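Local atomic coordinates of aminoglycoside N(3)-acetyltransferase (Enterobacter cloacae, PDB entry 6NP3), a protein that transfers the acetyl group of acetyl-CoA to the 3-amino group of 2-deoxystreptamine antibiotics, probably conferring resistance to gentamicin and its relatives. Residues P85-D90 / A115-S120. Residues are numbered along the deposited sequence; the frame is centred on the assembly and turned at random.
Sequences PAFDPD and AHPDAS. With LLL ((2R,3R,4R,5R)-2-((1S,2S,3R,4S,6R)-4,6-diamino-3-((2R,3R,6S)-3-amino-6-(aminomethyl)-tetrahydro-2H-pyran-2-yloxy)-2-hydr oxycyclohexyloxy)-5-methyl-4-(methylamino)-tetrahydro-2H-pyran-3,5-diol), chain B.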
# COMPACT_ATOMS: atom_id res chain seq x y z
N PRO A 85 10.16 20.07 -4.84
CA PRO A 85 10.18 19.40 -6.14
C PRO A 85 8.80 18.88 -6.51
O PRO A 85 8.09 18.31 -5.68
CB PRO A 85 11.15 18.23 -5.92
CG PRO A 85 11.15 17.97 -4.48
CD PRO A 85 10.96 19.35 -3.84
N ALA A 86 8.42 19.09 -7.77
CA ALA A 86 7.24 18.39 -8.28
C ALA A 86 7.45 16.88 -8.24
O ALA A 86 8.56 16.37 -8.45
CB ALA A 86 6.94 18.80 -9.71
N PHE A 87 6.37 16.15 -7.93
CA PHE A 87 6.41 14.69 -7.98
C PHE A 87 6.65 14.23 -9.40
O PHE A 87 5.87 14.52 -10.31
CB PHE A 87 5.09 14.11 -7.46
CG PHE A 87 5.03 12.60 -7.50
CD1 PHE A 87 5.82 11.83 -6.67
CD2 PHE A 87 4.14 11.96 -8.35
CE1 PHE A 87 5.73 10.47 -6.69
CE2 PHE A 87 4.06 10.56 -8.36
CZ PHE A 87 4.85 9.85 -7.52
N ASP A 88 7.74 13.51 -9.61
CA ASP A 88 8.07 12.97 -10.92
C ASP A 88 8.04 11.45 -10.79
O ASP A 88 8.94 10.88 -10.14
CB ASP A 88 9.46 13.44 -11.34
CG ASP A 88 9.82 13.00 -12.74
OD1 ASP A 88 9.18 12.05 -13.24
OD2 ASP A 88 10.75 13.61 -13.31
N PRO A 89 7.01 10.77 -11.32
CA PRO A 89 6.86 9.34 -11.03
C PRO A 89 8.04 8.50 -11.49
O PRO A 89 8.32 7.45 -10.90
CB PRO A 89 5.57 8.96 -11.77
CG PRO A 89 5.34 10.05 -12.77
CD PRO A 89 5.88 11.29 -12.12
N ASP A 90 8.76 8.96 -12.51
CA ASP A 90 9.89 8.18 -13.02
C ASP A 90 11.11 8.27 -12.12
O ASP A 90 11.99 7.40 -12.20
CB ASP A 90 10.26 8.63 -14.44
CG ASP A 90 9.13 8.40 -15.45
OD1 ASP A 90 8.48 7.34 -15.40
OD2 ASP A 90 8.91 9.29 -16.30
N ALA A 115 -0.05 8.29 -10.05
CA ALA A 115 0.14 9.73 -10.08
C ALA A 115 -0.11 10.44 -8.75
O ALA A 115 0.14 11.65 -8.68
CB ALA A 115 -0.81 10.31 -11.13
N HIS A 116 -0.66 9.79 -7.75
CA HIS A 116 -0.91 10.43 -6.47
C HIS A 116 0.38 10.48 -5.67
O HIS A 116 0.93 9.43 -5.33
CB HIS A 116 -1.96 9.64 -5.73
CG HIS A 116 -2.54 10.33 -4.56
ND1 HIS A 116 -1.79 10.80 -3.50
CD2 HIS A 116 -3.83 10.60 -4.26
CE1 HIS A 116 -2.61 11.33 -2.61
NE2 HIS A 116 -3.85 11.20 -3.04
N PRO A 117 0.92 11.66 -5.41
CA PRO A 117 2.29 11.69 -4.87
C PRO A 117 2.41 11.07 -3.49
O PRO A 117 3.39 10.37 -3.23
CB PRO A 117 2.65 13.18 -4.90
CG PRO A 117 1.83 13.74 -5.96
CD PRO A 117 0.50 13.01 -5.83
N ASP A 118 1.42 11.26 -2.63
CA ASP A 118 1.50 10.73 -1.27
C ASP A 118 1.04 9.29 -1.19
O ASP A 118 1.59 8.52 -0.40
CB ASP A 118 0.70 11.61 -0.30
CG ASP A 118 0.97 11.24 1.13
OD1 ASP A 118 2.11 11.45 1.61
OD2 ASP A 118 0.05 10.71 1.78
N ALA A 119 0.01 8.93 -1.95
CA ALA A 119 -0.53 7.57 -1.97
C ALA A 119 0.05 6.72 -3.09
O ALA A 119 -0.49 5.64 -3.38
CB ALA A 119 -2.05 7.63 -2.09
N SER A 120 1.20 7.08 -3.63
CA SER A 120 1.63 6.49 -4.88
C SER A 120 1.77 4.98 -4.79
O SER A 120 2.35 4.43 -3.85
CB SER A 120 2.96 7.10 -5.30
OG SER A 120 3.35 6.67 -6.60
C11 LLL B . 1.32 4.48 10.04
O11 LLL B . 0.57 4.02 8.88
C21 LLL B . 2.18 3.31 10.51
N21 LLL B . 2.89 2.80 9.35
C31 LLL B . 1.32 2.19 10.99
C41 LLL B . 0.48 2.70 12.15
C51 LLL B . -0.32 3.90 11.67
O51 LLL B . 0.53 4.89 11.15
C61 LLL B . -1.09 4.51 12.82
N61 LLL B . -1.83 5.67 12.31
C12 LLL B . -0.45 6.13 5.38
N12 LLL B . -1.06 6.98 4.36
C22 LLL B . -1.44 5.10 5.92
C32 LLL B . -0.69 4.22 6.90
N32 LLL B . -1.61 3.20 7.43
C42 LLL B . -0.12 4.99 8.09
C52 LLL B . 0.77 6.12 7.57
O52 LLL B . 1.13 6.93 8.66
C62 LLL B . 0.07 6.98 6.54
O62 LLL B . 1.02 7.89 6.01
C13 LLL B . 0.67 9.28 6.01
C23 LLL B . 1.37 9.90 4.81
O23 LLL B . 0.99 9.18 3.66
C33 LLL B . 2.90 9.77 4.94
N33 LLL B . 3.57 10.48 3.83
C43 LLL B . 3.32 10.38 6.30
O43 LLL B . 3.12 11.78 6.20
C53 LLL B . 2.49 9.79 7.44
O53 LLL B . 1.10 9.94 7.22
C83 LLL B . 4.80 10.07 6.58
C93 LLL B . 4.52 9.59 3.13
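Phe87 and Pro117 bring two irregular loops together, their CA atoms 6.0 Å apart, and no hydrogen bond joins 85-90 to 115-120 directly. The contact is a worked example of a proline laid against an aromatic face. Pro117 CA stands over the centre of the Phe87 ring, 3.8 Å from its centroid and only 5° off the ring normal, a CH-pi contact made with the proline's backbone carbon. The pyrrolidine reaches back from there toward the root of the phenylalanine: Pro117 CB lies 3.6 Å from Phe87 CG, and Pro117 CG is equally close to Phe87 CB. With CG anti to the backbone N (chi1 179°), Phe87 extends its ring from the 85-90 loop to lie across this surface. On the opposite face the chain turns back, and Pro89 N sits above the rim. Trp62 also meets this ring edge-to-face. Pro117 packs in addition on Met189 and Leu191 of strand 184-193.

The far end of the ring comes up to Ser120, whose OG lies obliquely 3.6 Å from Phe87 CZ. That buried hydroxyl is gripped by two hydrogen bonds, to Arg113 NE and Ser114 O.

Directly after the proline, Asp118 points away from Phe87 and into the antibiotic pocket. Its two oxygens divide the work: OD1 receives N33 of the bound gentamicin at 2.8 Å, and OD2 receives the O23 hydroxyl of the same sugar at 2.6 Å. Ser65 OG also bonds OD1, a second-shell contact that probably helps fix the carboxylate. One loop thus turns a proline to this apolar layer and an acid to the substrate, forming part of the aminoglycoside-binding site of this antibiotic N-acetyltransferase family member.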